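Local coordinates for bifunctional protein PutA (Bdellovibrio bacteriovorus, PDB 5UR2), which probably catalyses both steps of proline breakdown to glutamate, with a flavin-dependent proline dehydrogenase and an NAD-dependent glutamate semialdehyde dehydrogenase in one chain, at residues Y324-E335 with D446-T454; F280-Q291 with C337-I348. All blocks are in the same frame, centred on the assembly; numbering follows the deposited sequence.

Contact 1: Y324-E335 with D446-T454; sequences YTNKAESDANYE and DPAQGLTPT. With P5F (N-propargylglycine-modified flavin adenine dinucleotide), chain F.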
# COMPACT_ATOMS: atom_id res chain seq x y z
N TYR B 324 -7.63 17.77 34.01
CA TYR B 324 -6.52 16.94 34.46
C TYR B 324 -6.76 15.52 34.01
O TYR B 324 -7.91 15.08 33.89
CB TYR B 324 -6.37 16.96 35.99
CG TYR B 324 -6.16 18.31 36.58
CD1 TYR B 324 -4.94 18.97 36.45
CD2 TYR B 324 -7.18 18.95 37.28
CE1 TYR B 324 -4.73 20.23 37.02
CE2 TYR B 324 -7.00 20.21 37.84
CZ TYR B 324 -5.78 20.84 37.71
OH TYR B 324 -5.61 22.07 38.27
N THR B 325 -5.68 14.78 33.76
CA THR B 325 -5.83 13.39 33.39
C THR B 325 -5.23 12.44 34.43
O THR B 325 -5.23 11.23 34.22
CB THR B 325 -5.26 13.13 31.99
OG1 THR B 325 -3.92 13.62 31.92
CG2 THR B 325 -6.12 13.86 30.94
N ASN B 326 -4.76 12.97 35.55
CA ASN B 326 -4.43 12.18 36.73
C ASN B 326 -5.48 12.49 37.79
O ASN B 326 -5.66 13.65 38.17
CB ASN B 326 -3.01 12.53 37.20
CG ASN B 326 -2.66 11.98 38.59
OD1 ASN B 326 -3.38 11.19 39.18
ND2 ASN B 326 -1.50 12.39 39.09
N LYS B 327 -6.19 11.46 38.26
CA LYS B 327 -7.35 11.74 39.10
C LYS B 327 -6.95 12.41 40.42
O LYS B 327 -7.72 13.20 40.98
CB LYS B 327 -8.14 10.45 39.36
CG LYS B 327 -9.55 10.71 39.92
CD LYS B 327 -9.61 10.44 41.44
CE LYS B 327 -11.00 10.77 42.01
NZ LYS B 327 -11.04 10.56 43.50
N ALA B 328 -5.75 12.11 40.93
CA ALA B 328 -5.25 12.78 42.12
C ALA B 328 -5.06 14.28 41.89
O ALA B 328 -5.17 15.06 42.85
CB ALA B 328 -3.95 12.12 42.60
N GLU B 329 -4.76 14.71 40.65
CA GLU B 329 -4.72 16.15 40.37
C GLU B 329 -6.07 16.80 40.63
O GLU B 329 -6.14 17.90 41.18
CB GLU B 329 -4.32 16.44 38.92
CG GLU B 329 -2.86 16.29 38.59
CD GLU B 329 -2.56 16.65 37.14
OE1 GLU B 329 -3.11 16.01 36.21
OE2 GLU B 329 -1.78 17.61 36.93
N SER B 330 -7.17 16.14 40.23
CA SER B 330 -8.49 16.71 40.48
C SER B 330 -8.78 16.81 41.97
O SER B 330 -9.24 17.86 42.46
CB SER B 330 -9.56 15.88 39.78
OG SER B 330 -9.42 15.97 38.38
N ASP B 331 -8.51 15.74 42.72
CA ASP B 331 -8.72 15.77 44.17
C ASP B 331 -7.88 16.88 44.80
O ASP B 331 -8.39 17.71 45.57
CB ASP B 331 -8.33 14.43 44.79
CG ASP B 331 -9.28 13.28 44.40
OD1 ASP B 331 -10.41 13.52 43.91
OD2 ASP B 331 -8.89 12.12 44.62
N ALA B 332 -6.60 16.96 44.43
CA ALA B 332 -5.71 17.95 45.04
C ALA B 332 -6.17 19.36 44.71
O ALA B 332 -6.16 20.25 45.57
CB ALA B 332 -4.27 17.74 44.59
N ASN B 333 -6.58 19.58 43.46
CA ASN B 333 -7.09 20.89 43.07
C ASN B 333 -8.41 21.21 43.78
O ASN B 333 -8.66 22.36 44.14
CB ASN B 333 -7.28 20.94 41.55
CG ASN B 333 -7.57 22.32 41.05
OD1 ASN B 333 -6.71 23.21 41.13
ND2 ASN B 333 -8.78 22.54 40.55
N TYR B 334 -9.25 20.19 44.00
CA TYR B 334 -10.48 20.40 44.76
C TYR B 334 -10.15 20.95 46.15
O TYR B 334 -10.73 21.95 46.59
CB TYR B 334 -11.27 19.10 44.88
CG TYR B 334 -12.68 19.26 45.43
CD1 TYR B 334 -12.91 19.54 46.77
CD2 TYR B 334 -13.78 19.11 44.59
CE1 TYR B 334 -14.21 19.69 47.27
CE2 TYR B 334 -15.07 19.25 45.06
CZ TYR B 334 -15.28 19.54 46.40
OH TYR B 334 -16.58 19.69 46.84
N GLU B 335 -9.21 20.30 46.84
CA GLU B 335 -8.88 20.74 48.19
C GLU B 335 -8.27 22.14 48.18
O GLU B 335 -8.58 22.96 49.04
CB GLU B 335 -7.98 19.70 48.86
CG GLU B 335 -8.73 18.39 49.14
CD GLU B 335 -7.94 17.33 49.91
OE1 GLU B 335 -6.92 17.63 50.55
OE2 GLU B 335 -8.37 16.16 49.86
N ASP B 446 -3.23 11.89 51.24
CA ASP B 446 -3.21 13.22 50.66
C ASP B 446 -3.05 13.12 49.14
O ASP B 446 -2.01 12.62 48.68
CB ASP B 446 -2.09 14.03 51.31
CG ASP B 446 -1.99 15.46 50.79
OD1 ASP B 446 -2.82 15.87 49.95
OD2 ASP B 446 -1.08 16.19 51.24
N PRO B 447 -4.02 13.58 48.34
CA PRO B 447 -3.85 13.50 46.88
C PRO B 447 -2.66 14.28 46.37
O PRO B 447 -2.13 13.96 45.29
CB PRO B 447 -5.17 14.09 46.35
CG PRO B 447 -5.66 14.98 47.48
CD PRO B 447 -5.27 14.26 48.73
N ALA B 448 -2.23 15.30 47.12
CA ALA B 448 -1.05 16.09 46.75
C ALA B 448 0.25 15.34 46.99
O ALA B 448 1.27 15.72 46.41
CB ALA B 448 -1.03 17.41 47.52
N GLN B 449 0.24 14.26 47.78
CA GLN B 449 1.49 13.56 48.10
C GLN B 449 2.03 12.85 46.86
O GLN B 449 1.34 12.04 46.25
CB GLN B 449 1.27 12.56 49.23
CG GLN B 449 2.44 11.58 49.41
CD GLN B 449 2.28 10.65 50.61
OE1 GLN B 449 1.36 9.85 50.68
NE2 GLN B 449 3.21 10.75 51.54
N GLY B 450 3.28 13.16 46.51
CA GLY B 450 3.87 12.58 45.32
C GLY B 450 3.15 12.92 44.04
O GLY B 450 3.30 12.21 43.05
N LEU B 451 2.38 14.01 44.02
CA LEU B 451 1.53 14.34 42.88
C LEU B 451 2.38 14.78 41.69
O LEU B 451 3.09 15.79 41.76
CB LEU B 451 0.53 15.43 43.24
CG LEU B 451 -0.38 15.86 42.09
CD1 LEU B 451 -1.26 14.68 41.58
CD2 LEU B 451 -1.22 17.06 42.51
N THR B 452 2.26 14.04 40.60
CA THR B 452 2.93 14.34 39.35
C THR B 452 1.97 15.05 38.40
O THR B 452 0.89 14.51 38.12
CB THR B 452 3.45 13.06 38.72
OG1 THR B 452 2.37 12.12 38.60
CG2 THR B 452 4.55 12.44 39.60
N PRO B 453 2.29 16.24 37.92
CA PRO B 453 1.37 16.94 37.02
C PRO B 453 1.24 16.25 35.67
O PRO B 453 2.11 15.49 35.24
CB PRO B 453 2.00 18.33 36.85
CG PRO B 453 3.36 18.26 37.53
CD PRO B 453 3.62 16.86 37.97
N THR B 454 0.13 16.51 35.01
CA THR B 454 -0.06 16.11 33.63
C THR B 454 -0.01 17.35 32.74
O THR B 454 -0.22 18.48 33.20
CB THR B 454 -1.38 15.37 33.40
OG1 THR B 454 -2.49 16.22 33.75
CG2 THR B 454 -1.43 14.05 34.20
PA P5F F . -14.56 10.96 43.32
O1A P5F F . -13.67 11.34 44.56
O2A P5F F . -14.56 9.57 42.91
O5B P5F F . -14.17 11.63 42.03
C5B P5F F . -14.55 11.19 40.73
C4B P5F F . -14.25 12.32 39.74
O4B P5F F . -12.88 12.50 39.47
C3B P5F F . -14.87 12.21 38.37
O3B P5F F . -16.21 12.54 38.37
C2B P5F F . -14.06 13.14 37.57
O2B P5F F . -14.51 14.44 37.78
C1B P5F F . -12.71 13.00 38.17
N9A P5F F . -11.84 12.09 37.47
C8A P5F F . -12.05 10.75 37.18
N7A P5F F . -10.98 10.27 36.53
C5A P5F F . -10.02 11.28 36.38
C6A P5F F . -8.77 11.37 35.79
N6A P5F F . -8.17 10.23 35.16
N1A P5F F . -8.09 12.54 35.80
C2A P5F F . -8.61 13.64 36.38
N3A P5F F . -9.85 13.59 36.94
C4A P5F F . -10.57 12.46 36.97
N1 P5F F . -20.62 17.85 37.65
C2 P5F F . -20.48 18.91 36.68
O2 P5F F . -19.42 18.84 35.80
N3 P5F F . -21.40 20.01 36.64
C4 P5F F . -22.49 20.11 37.53
O4 P5F F . -23.35 21.21 37.43
C4X P5F F . -22.65 18.99 38.55
N5 P5F F . -23.81 18.92 39.44
C5X P5F F . -23.66 18.09 40.65
C6 P5F F . -24.50 18.36 41.85
C7 P5F F . -24.29 17.62 43.04
C7M P5F F . -25.15 17.90 44.25
C8 P5F F . -23.28 16.62 43.10
C8M P5F F . -23.02 15.81 44.35
C9 P5F F . -22.47 16.35 41.97
C9A P5F F . -22.69 17.13 40.71
N10 P5F F . -21.84 16.87 39.55
C10 P5F F . -21.74 17.93 38.58
C1' P5F F . -20.96 15.68 39.43
C2' P5F F . -19.63 15.86 40.16
O2' P5F F . -18.89 16.80 39.48
C3' P5F F . -18.80 14.58 40.31
O3' P5F F . -18.47 14.12 39.05
C4' P5F F . -19.48 13.45 41.06
O4' P5F F . -20.37 14.03 41.95
C5' P5F F . -18.54 12.42 41.72
O5' P5F F . -17.40 13.00 42.32
P P5F F . -16.76 12.56 43.74
O1P P5F F . -15.98 13.65 44.57
O2P P5F F . -18.01 11.88 44.41
O3P P5F F . -16.03 11.13 43.38
C21 P5F F . -25.52 18.43 37.52
C22 P5F F . -24.71 18.76 38.55
C23 P5F F . -25.70 19.36 36.30

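Contact 2: F280-Q291 with C337-I348; sequences FEDVKSLTEFAQ and CAKYLLENIKFI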
# COMPACT_ATOMS: atom_id res chain seq x y z
N PHE B 280 -8.97 26.78 39.43
CA PHE B 280 -8.49 27.59 40.55
C PHE B 280 -8.41 29.06 40.17
O PHE B 280 -8.74 29.93 40.98
CB PHE B 280 -7.14 27.07 41.07
CG PHE B 280 -6.61 27.84 42.26
CD1 PHE B 280 -7.34 27.92 43.45
CD2 PHE B 280 -5.34 28.43 42.23
CE1 PHE B 280 -6.85 28.63 44.57
CE2 PHE B 280 -4.84 29.11 43.33
CZ PHE B 280 -5.59 29.22 44.51
N GLU B 281 -8.01 29.37 38.94
CA GLU B 281 -8.03 30.76 38.51
C GLU B 281 -9.44 31.32 38.49
O GLU B 281 -9.66 32.48 38.88
CB GLU B 281 -7.36 30.91 37.14
CG GLU B 281 -5.84 30.86 37.21
CD GLU B 281 -5.20 30.57 35.85
OE1 GLU B 281 -5.25 29.42 35.37
OE2 GLU B 281 -4.64 31.52 35.26
N ASP B 282 -10.43 30.52 38.06
CA ASP B 282 -11.83 30.96 38.10
C ASP B 282 -12.31 31.18 39.53
O ASP B 282 -13.09 32.09 39.79
CB ASP B 282 -12.76 29.97 37.40
CG ASP B 282 -12.59 29.97 35.88
OD1 ASP B 282 -12.12 30.98 35.30
OD2 ASP B 282 -12.93 28.94 35.26
N VAL B 283 -11.89 30.32 40.47
CA VAL B 283 -12.27 30.50 41.87
C VAL B 283 -11.75 31.84 42.39
O VAL B 283 -12.46 32.60 43.05
CB VAL B 283 -11.75 29.33 42.73
CG1 VAL B 283 -11.82 29.67 44.22
CG2 VAL B 283 -12.52 28.04 42.41
N LYS B 284 -10.49 32.15 42.09
CA LYS B 284 -9.94 33.42 42.54
C LYS B 284 -10.66 34.58 41.87
O LYS B 284 -10.93 35.61 42.50
CB LYS B 284 -8.44 33.45 42.24
CG LYS B 284 -7.65 32.47 43.12
CD LYS B 284 -6.27 32.14 42.57
CE LYS B 284 -5.25 33.19 43.02
NZ LYS B 284 -4.89 34.19 41.99
N SER B 285 -10.99 34.41 40.59
CA SER B 285 -11.64 35.49 39.84
C SER B 285 -13.06 35.72 40.34
O SER B 285 -13.48 36.87 40.51
CB SER B 285 -11.59 35.14 38.35
OG SER B 285 -12.25 36.11 37.59
N LEU B 286 -13.80 34.65 40.63
CA LEU B 286 -15.14 34.80 41.21
C LEU B 286 -15.10 35.42 42.61
O LEU B 286 -16.06 36.11 43.00
CB LEU B 286 -15.85 33.45 41.25
CG LEU B 286 -16.38 32.92 39.92
CD1 LEU B 286 -16.73 31.43 40.04
CD2 LEU B 286 -17.61 33.70 39.52
N THR B 287 -14.05 35.17 43.39
CA THR B 287 -13.96 35.78 44.72
C THR B 287 -13.77 37.30 44.61
O THR B 287 -14.45 38.06 45.31
CB THR B 287 -12.82 35.15 45.53
OG1 THR B 287 -13.05 33.74 45.69
CG2 THR B 287 -12.73 35.77 46.93
N GLU B 288 -12.86 37.75 43.73
CA GLU B 288 -12.72 39.19 43.51
C GLU B 288 -14.04 39.80 43.09
O GLU B 288 -14.43 40.86 43.58
CB GLU B 288 -11.66 39.47 42.44
CG GLU B 288 -10.27 38.99 42.80
CD GLU B 288 -9.78 39.59 44.11
OE1 GLU B 288 -9.41 40.79 44.10
OE2 GLU B 288 -9.78 38.87 45.14
N PHE B 289 -14.75 39.12 42.19
CA PHE B 289 -16.04 39.62 41.73
C PHE B 289 -17.05 39.69 42.87
O PHE B 289 -17.77 40.69 43.00
CB PHE B 289 -16.55 38.73 40.59
CG PHE B 289 -17.97 38.96 40.27
CD1 PHE B 289 -18.35 40.08 39.57
CD2 PHE B 289 -18.93 38.07 40.70
CE1 PHE B 289 -19.68 40.31 39.29
CE2 PHE B 289 -20.26 38.29 40.42
CZ PHE B 289 -20.63 39.41 39.72
N ALA B 290 -17.08 38.67 43.74
CA ALA B 290 -18.01 38.69 44.87
C ALA B 290 -17.75 39.91 45.76
O ALA B 290 -18.69 40.53 46.27
CB ALA B 290 -17.89 37.41 45.69
N GLN B 291 -16.49 40.26 45.94
CA GLN B 291 -16.17 41.44 46.73
C GLN B 291 -16.65 42.70 46.03
O GLN B 291 -17.36 43.53 46.62
CB GLN B 291 -14.67 41.49 46.99
CG GLN B 291 -14.29 42.49 48.06
CD GLN B 291 -12.82 42.84 48.01
OE1 GLN B 291 -12.13 42.53 47.03
NE2 GLN B 291 -12.33 43.49 49.06
N CYS B 337 -8.91 24.55 45.95
CA CYS B 337 -10.04 25.45 45.74
C CYS B 337 -10.88 25.59 47.00
O CYS B 337 -11.30 26.70 47.36
CB CYS B 337 -10.90 24.96 44.58
SG CYS B 337 -10.11 25.15 42.96
N ALA B 338 -11.16 24.47 47.68
CA ALA B 338 -11.98 24.51 48.88
C ALA B 338 -11.35 25.38 49.96
O ALA B 338 -12.02 26.22 50.57
CB ALA B 338 -12.23 23.08 49.38
N LYS B 339 -10.04 25.23 50.18
CA LYS B 339 -9.37 26.05 51.18
C LYS B 339 -9.50 27.53 50.85
O LYS B 339 -9.78 28.36 51.73
CB LYS B 339 -7.89 25.64 51.31
N TYR B 340 -9.34 27.89 49.56
CA TYR B 340 -9.40 29.29 49.16
C TYR B 340 -10.78 29.89 49.43
O TYR B 340 -10.90 30.97 50.02
CB TYR B 340 -9.02 29.45 47.69
CG TYR B 340 -8.78 30.89 47.29
CD1 TYR B 340 -7.54 31.49 47.45
CD2 TYR B 340 -9.80 31.66 46.76
CE1 TYR B 340 -7.32 32.81 47.10
CE2 TYR B 340 -9.60 32.98 46.40
CZ TYR B 340 -8.35 33.56 46.58
OH TYR B 340 -8.16 34.87 46.21
N LEU B 341 -11.84 29.19 49.01
CA LEU B 341 -13.19 29.68 49.25
C LEU B 341 -13.47 29.81 50.74
O LEU B 341 -14.07 30.80 51.18
CB LEU B 341 -14.21 28.75 48.59
CG LEU B 341 -14.17 28.68 47.05
CD1 LEU B 341 -14.81 27.40 46.53
CD2 LEU B 341 -14.84 29.90 46.44
N LEU B 342 -13.05 28.82 51.54
CA LEU B 342 -13.23 28.91 52.99
C LEU B 342 -12.48 30.11 53.56
O LEU B 342 -13.02 30.85 54.39
CB LEU B 342 -12.75 27.62 53.65
CG LEU B 342 -13.65 26.42 53.42
CD1 LEU B 342 -12.98 25.16 53.96
CD2 LEU B 342 -15.02 26.69 54.09
N GLU B 343 -11.26 30.33 53.08
CA GLU B 343 -10.47 31.48 53.52
C GLU B 343 -11.20 32.79 53.28
O GLU B 343 -11.01 33.75 54.03
CB GLU B 343 -9.14 31.49 52.79
CG GLU B 343 -8.20 32.52 53.31
CD GLU B 343 -7.66 32.13 54.67
OE1 GLU B 343 -7.14 30.99 54.80
OE2 GLU B 343 -7.78 32.96 55.59
N ASN B 344 -12.10 32.81 52.29
CA ASN B 344 -12.81 34.02 51.88
C ASN B 344 -14.31 33.89 52.10
O ASN B 344 -15.10 34.53 51.40
CB ASN B 344 -12.54 34.33 50.40
CG ASN B 344 -11.13 34.83 50.16
OD1 ASN B 344 -10.87 36.01 50.35
ND2 ASN B 344 -10.24 33.96 49.66
N ILE B 345 -14.71 33.08 53.08
CA ILE B 345 -16.13 32.80 53.26
C ILE B 345 -16.92 34.06 53.57
O ILE B 345 -18.14 34.08 53.35
CB ILE B 345 -16.31 31.72 54.36
CG1 ILE B 345 -17.75 31.18 54.34
CG2 ILE B 345 -15.89 32.23 55.74
CD1 ILE B 345 -17.93 29.92 55.13
N LYS B 346 -16.26 35.14 54.01
CA LYS B 346 -16.96 36.41 54.21
C LYS B 346 -17.58 36.93 52.92
O LYS B 346 -18.62 37.59 52.96
CB LYS B 346 -16.00 37.46 54.79
N PHE B 347 -16.96 36.66 51.78
CA PHE B 347 -17.41 37.22 50.51
C PHE B 347 -18.16 36.24 49.63
O PHE B 347 -18.97 36.67 48.80
CB PHE B 347 -16.22 37.74 49.70
CG PHE B 347 -15.38 38.76 50.41
CD1 PHE B 347 -15.87 40.03 50.65
CD2 PHE B 347 -14.09 38.44 50.83
CE1 PHE B 347 -15.09 40.98 51.30
CE2 PHE B 347 -13.31 39.39 51.47
CZ PHE B 347 -13.81 40.66 51.71
N ILE B 348 -17.87 34.95 49.76
CA ILE B 348 -18.36 33.95 48.83
C ILE B 348 -18.58 32.66 49.61
O ILE B 348 -17.79 32.33 50.50
CB ILE B 348 -17.37 33.80 47.66
CG1 ILE B 348 -17.95 33.00 46.49
CG2 ILE B 348 -15.99 33.29 48.15
CD1 ILE B 348 -17.06 33.08 45.22
O HOH W 1 -19.48 39.56 48.89

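Contact 1: Y324-E335 with D446-T454
Glu329 and Thr454 make the main polar junction between the start of helix 327-343 and the loop that follows helix 440-444. The carboxylate grips the threonine twice. Thr454 OG1 donates to the syn lone pair of Glu329 OE1 over 2.5 Å. Thr454 N donates to Glu329 OE2 at 2.9 Å, from above the carboxylate plane. With its chain extended beyond CG (chi2 -178°), Glu329 can stretch past Leu451 to this backbone. Thr454 OG1 also bonds Arg277, and Thr325 N adds a weak but nearly straight bond to the same hydroxyl.

Asn326, the N-cap of the helix, works in both directions. Its OD1 accepts from Ala328 N, whereas ND2 makes a weak bond of 3.3 Å to Thr452 O. The first torsion, chi1 168°, swings CG away from its own N, and the amide comes to lie beside Leu451 CD1.

Leu451 fills the middle of the contact with both branches: CD1 lies against the first turn of the helix and CD2 meets Ala332 CB at 3.8 Å. Further along, the ring of Pro447 presses CB against Asp331 CB at 3.5 Å and turns CG and CD toward the carboxylate of Glu335, which is salt-bridged to Arg358. The Asx turn of Asp446, with OD1 accepting from Ala448 N, shapes the loop around this proline.

Another face of the helix holds the modified flavin. Ser330 OG bonds adenine N3A, and Lys327 NZ bonds phosphate oxygen O1A at 2.9 Å while salt-bridged to Asp331, itself paired with Lys303. The chemistry thus implies a divided helix start: one side binds the cofactor's adenine and phosphate, and the other is tied to the loop through the Glu329 carboxylate, the weak amide bond of Asn326, and Pro447 and Leu451 packed on Ala328 and Ala332.

Contact 2: F280-Q291 with C337-I348
Helices 280-291 and 337-343 run nearly parallel, their axes 10.1 Å apart and 9° from alignment, after which the chain turns through 344-348 and comes back against the first helix. They are two outer helices of the proline dehydrogenase beta/alpha barrel, with strand 298-302 between them in sequence and strand 349-353 following the second.

Tyr340 is a knob in a hole formed by Phe280, Val283, Lys284 and Thr287. Its CG stands anti to the backbone N (chi1 -168°), which sends the ring across to the other helix. There the edge of Phe280 points at its face in an offset edge-to-face pair, the planes 88° apart and the centroids separated by 5.7 Å. Lys284 CG lies over one face of the tyrosine in a CH-pi contact, and Asn344 ND2 lies over the opposite face while bonded to Tyr340 O. Thr287 OG1 comes to the ring edge, 3.6 Å from Tyr340 CE2.

Cys337 SG sits at the edge of the Phe280 ring and also touches Val283 CG2 at 3.8 Å. The other valine branch, CG1, lies between Leu341 CD2 and Tyr340 CD2, touching both; Leu341 itself packs on Pro350 of the next strand. Thr287 spends its hydroxyl within its own helix, on Val283 O, and turns CG2 toward the amide carbon of Asn344.

Beyond the second helix, Ile348 places CB against Ala290 CB and CD1 near Leu286. Gln291 runs alongside Phe347, pointing the same way, its CG over the ring face. No direct hydrogen bond joins the segments, but one water donates to both Ala290 O and Phe347 O, each at 2.9 Å.

Helix 327-343 serves both contacts: its beginning meets a late loop in contact 1, and its end meets a neighbouring barrel helix in contact 2. The centres are about 20 Å apart, and the two touch where Asn333 meets Phe280. Contact 1 is a surface contact bordering the flavin pocket, held by the Glu329 carboxylate on Thr454, weaker bonds from Thr325 N and the Asn326 amide, and a proline and a leucine packed on the helix. Contact 2 is partly buried, its Cys337 side chain about 12 Å from the flavin, and depends on aromatic, sulfur and aliphatic packing plus a bridging water. One fastens a loop onto the barrel; the other joins two helices of its outer layer.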